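Local coordinates for protein spermidine N(1)-acetyltransferase (Vibrio cholerae serotype O1, PDB 7KWJ) that catalyses acetyl transfer from acetyl-CoA to the primary amino groups of spermidine and also acetylates spermine, protecting the cell against polyamine toxicity, at residues H19-E24 with I89-Q94. The protein carries 10 engineered substitutions. Numbering follows the deposited sequence.
Sequences HNLNKE and IAPEHQ. Engineered in segment 19-24: K23 (natural residue Asn), E24 (natural residue Asn).
L21, near the end of helix 15-22, meets A90 and P91 just past the end of strand 82-89. Its CG lies anti to the backbone N (chi1 170°), and from there CD1 reaches the A90 backbone, 3.5 Å from A90 CA. The same methyl lies 3.9 Å from A90 CB and, more loosely, 4.3 Å from P91 CD; L21 also packs on I88 of the strand. In the GNAT fold this strand leads into a loop, before helix 98-113, that in these enzymes typically binds the acetyl-CoA pyrophosphate, and here I89 and Q94 both belong to the acetyl-CoA site. The engineered K23 forms the centre of an inverse gamma turn, followed by E24, likewise engineered, whose chain runs extended beyond CG toward the loop. E24 OE2 ends 3.7 Å from P91 CD and 3.6 Å from Q94 NE2. E24 and Q94 reach toward each other tip to tip, with carboxylate and amide planes 89° apart. That Q94 NE2 instead donates to I89 O at 3.2 Å (N-H...O angle 151°), bridging the two ends of the 89-94 segment. The E24 side chain also touches Y30.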
ATOM      1  N   HIS B  19     -13.387  21.213  19.737  1.00 67.20           N
ATOM      2  CA  HIS B  19     -12.056  21.674  20.118  1.00 65.90           C
ATOM      3  C   HIS B  19     -12.140  22.940  20.964  1.00 67.87           C
ATOM      4  O   HIS B  19     -11.516  23.034  22.027  1.00 63.91           O
ATOM      5  CB  HIS B  19     -11.207  21.914  18.870  1.00 69.62           C
ATOM      6  CG  HIS B  19      -9.749  22.084  19.158  1.00 70.26           C
ATOM      7  ND1 HIS B  19      -8.924  22.876  18.388  1.00 71.05           N
ATOM      8  CD2 HIS B  19      -8.966  21.560  20.130  1.00 72.34           C
ATOM      9  CE1 HIS B  19      -7.697  22.833  18.875  1.00 68.62           C
ATOM     10  NE2 HIS B  19      -7.695  22.042  19.933  1.00 62.32           N
ATOM     11  N   ASN B  20     -12.909  23.929  20.502  1.00 69.18           N
ATOM     12  CA  ASN B  20     -13.094  25.141  21.292  1.00 74.64           C
ATOM     13  C   ASN B  20     -13.807  24.846  22.603  1.00 69.40           C
ATOM     14  O   ASN B  20     -13.532  25.493  23.620  1.00 69.17           O
ATOM     15  CB  ASN B  20     -13.878  26.179  20.487  1.00 70.94           C
ATOM     16  CG  ASN B  20     -13.146  26.621  19.234  1.00 85.86           C
ATOM     17  OD1 ASN B  20     -11.916  26.614  19.183  1.00 77.48           O
ATOM     18  ND2 ASN B  20     -13.904  27.011  18.214  1.00 82.00           N
ATOM     19  N   LEU B  21     -14.719  23.871  22.601  1.00 71.36           N
ATOM     20  CA  LEU B  21     -15.455  23.542  23.817  1.00 71.61           C
ATOM     21  C   LEU B  21     -14.538  22.944  24.877  1.00 71.80           C
ATOM     22  O   LEU B  21     -14.641  23.292  26.059  1.00 74.04           O
ATOM     23  CB  LEU B  21     -16.598  22.580  23.488  1.00 74.53           C
ATOM     24  CG  LEU B  21     -17.338  21.951  24.672  1.00 67.36           C
ATOM     25  CD1 LEU B  21     -17.866  23.018  25.617  1.00 74.18           C
ATOM     26  CD2 LEU B  21     -18.474  21.069  24.178  1.00 78.41           C
ATOM     27  N   ASN B  22     -13.633  22.048  24.476  1.00 67.72           N
ATOM     28  CA  ASN B  22     -12.778  21.372  25.444  1.00 80.79           C
ATOM     29  C   ASN B  22     -11.888  22.338  26.216  1.00 83.80           C
ATOM     30  O   ASN B  22     -11.326  21.953  27.246  1.00 81.66           O
ATOM     31  CB  ASN B  22     -11.915  20.323  24.739  1.00 74.48           C
ATOM     32  CG  ASN B  22     -12.689  19.065  24.401  1.00 67.59           C
ATOM     33  OD1 ASN B  22     -13.548  18.628  25.166  1.00 75.71           O
ATOM     34  ND2 ASN B  22     -12.391  18.478  23.249  1.00 77.96           N
ATOM     35  N   LYS B  23     -11.749  23.579  25.748  1.00 78.00           N
ATOM     36  CA  LYS B  23     -10.942  24.583  26.437  1.00 66.31           C
ATOM     37  C   LYS B  23     -11.784  25.234  27.537  1.00 83.64           C
ATOM     38  O   LYS B  23     -12.245  26.373  27.435  1.00 74.96           O
ATOM     39  CB  LYS B  23     -10.420  25.611  25.444  1.00 77.42           C
ATOM     40  CG  LYS B  23      -9.763  24.998  24.218  1.00 76.47           C
ATOM     41  CD  LYS B  23      -9.268  26.064  23.257  1.00 79.01           C
ATOM     42  CE  LYS B  23      -8.748  25.448  21.969  1.00 72.51           C
ATOM     43  NZ  LYS B  23      -8.285  26.482  21.006  1.00 68.96           N
ATOM     44  N   GLU B  24     -11.982  24.474  28.612  1.00 99.25           N
ATOM     45  CA  GLU B  24     -12.790  24.898  29.745  1.00 83.56           C
ATOM     46  C   GLU B  24     -11.906  25.258  30.931  1.00103.95           C
ATOM     47  O   GLU B  24     -10.816  24.706  31.111  1.00 98.79           O
ATOM     48  CB  GLU B  24     -13.775  23.804  30.166  1.00 84.01           C
ATOM     49  CG  GLU B  24     -14.948  23.624  29.221  1.00 91.13           C
ATOM     50  CD  GLU B  24     -16.034  22.742  29.806  1.00 86.74           C
ATOM     51  OE1 GLU B  24     -15.714  21.895  30.667  1.00 97.80           O
ATOM     52  OE2 GLU B  24     -17.208  22.900  29.411  1.00 76.32           O
ATOM     53  N   ILE B  89     -20.779  20.096  29.009  1.00 68.03           N
ATOM     54  CA  ILE B  89     -21.727  21.118  28.584  1.00 67.92           C
ATOM     55  C   ILE B  89     -21.001  22.453  28.524  1.00 62.19           C
ATOM     56  O   ILE B  89     -20.240  22.797  29.434  1.00 68.22           O
ATOM     57  CB  ILE B  89     -22.943  21.197  29.529  1.00 77.87           C
ATOM     58  CG1 ILE B  89     -23.810  19.946  29.369  1.00 58.55           C
ATOM     59  CG2 ILE B  89     -23.746  22.465  29.256  1.00 78.07           C
ATOM     60  CD1 ILE B  89     -24.918  19.823  30.393  1.00 81.48           C
ATOM     61  N   ALA B  90     -21.242  23.200  27.451  1.00 67.44           N
ATOM     62  CA  ALA B  90     -20.564  24.475  27.270  1.00 72.04           C
ATOM     63  C   ALA B  90     -20.809  25.372  28.482  1.00 76.70           C
ATOM     64  O   ALA B  90     -21.916  25.382  29.032  1.00 77.36           O
ATOM     65  CB  ALA B  90     -21.055  25.166  25.998  1.00 66.38           C
ATOM     66  N   PRO B  91     -19.808  26.142  28.921  1.00 72.34           N
ATOM     67  CA  PRO B  91     -20.021  27.021  30.084  1.00 80.46           C
ATOM     68  C   PRO B  91     -21.198  27.967  29.924  1.00 81.92           C
ATOM     69  O   PRO B  91     -21.663  28.527  30.925  1.00 74.40           O
ATOM     70  CB  PRO B  91     -18.697  27.792  30.190  1.00 78.25           C
ATOM     71  CG  PRO B  91     -17.695  26.934  29.497  1.00 68.23           C
ATOM     72  CD  PRO B  91     -18.436  26.248  28.393  1.00 78.84           C
ATOM     73  N   GLU B  92     -21.695  28.161  28.702  1.00 76.79           N
ATOM     74  CA  GLU B  92     -22.806  29.080  28.485  1.00 81.06           C
ATOM     75  C   GLU B  92     -24.112  28.533  29.050  1.00 84.97           C
ATOM     76  O   GLU B  92     -24.948  29.309  29.526  1.00 86.41           O
ATOM     77  CB  GLU B  92     -22.961  29.364  26.990  1.00 78.98           C
ATOM     78  CG  GLU B  92     -21.685  29.827  26.302  1.00 91.76           C
ATOM     79  CD  GLU B  92     -21.725  29.612  24.801  1.00101.71           C
ATOM     80  OE1 GLU B  92     -22.835  29.447  24.252  1.00 88.87           O
ATOM     81  OE2 GLU B  92     -20.646  29.600  24.173  1.00 89.33           O
ATOM     82  N   HIS B  93     -24.304  27.212  29.009  1.00 80.26           N
ATOM     83  CA  HIS B  93     -25.560  26.592  29.415  1.00 80.38           C
ATOM     84  C   HIS B  93     -25.388  25.654  30.607  1.00 73.50           C
ATOM     85  O   HIS B  93     -26.274  24.837  30.878  1.00 72.79           O
ATOM     86  CB  HIS B  93     -26.178  25.828  28.242  1.00 88.21           C
ATOM     87  CG  HIS B  93     -25.874  26.425  26.903  1.00 88.71           C
ATOM     88  ND1 HIS B  93     -24.724  26.133  26.202  1.00 83.24           N
ATOM     89  CD2 HIS B  93     -26.572  27.295  26.135  1.00 87.76           C
ATOM     90  CE1 HIS B  93     -24.726  26.796  25.060  1.00 86.54           C
ATOM     91  NE2 HIS B  93     -25.835  27.510  24.996  1.00 91.61           N
ATOM     92  N   GLN B  94     -24.267  25.751  31.327  1.00 79.65           N
ATOM     93  CA  GLN B  94     -24.030  24.837  32.439  1.00 87.73           C
ATOM     94  C   GLN B  94     -25.065  25.009  33.544  1.00 89.66           C
ATOM     95  O   GLN B  94     -25.372  24.049  34.262  1.00 82.24           O
ATOM     96  CB  GLN B  94     -22.622  25.039  32.999  1.00 69.07           C
ATOM     97  CG  GLN B  94     -21.531  24.331  32.209  1.00 82.51           C
ATOM     98  CD  GLN B  94     -20.152  24.517  32.815  1.00 89.29           C
ATOM     99  OE1 GLN B  94     -19.974  25.286  33.760  1.00102.23           O
ATOM    100  NE2 GLN B  94     -19.167  23.809  32.273  1.00 83.11           N
TER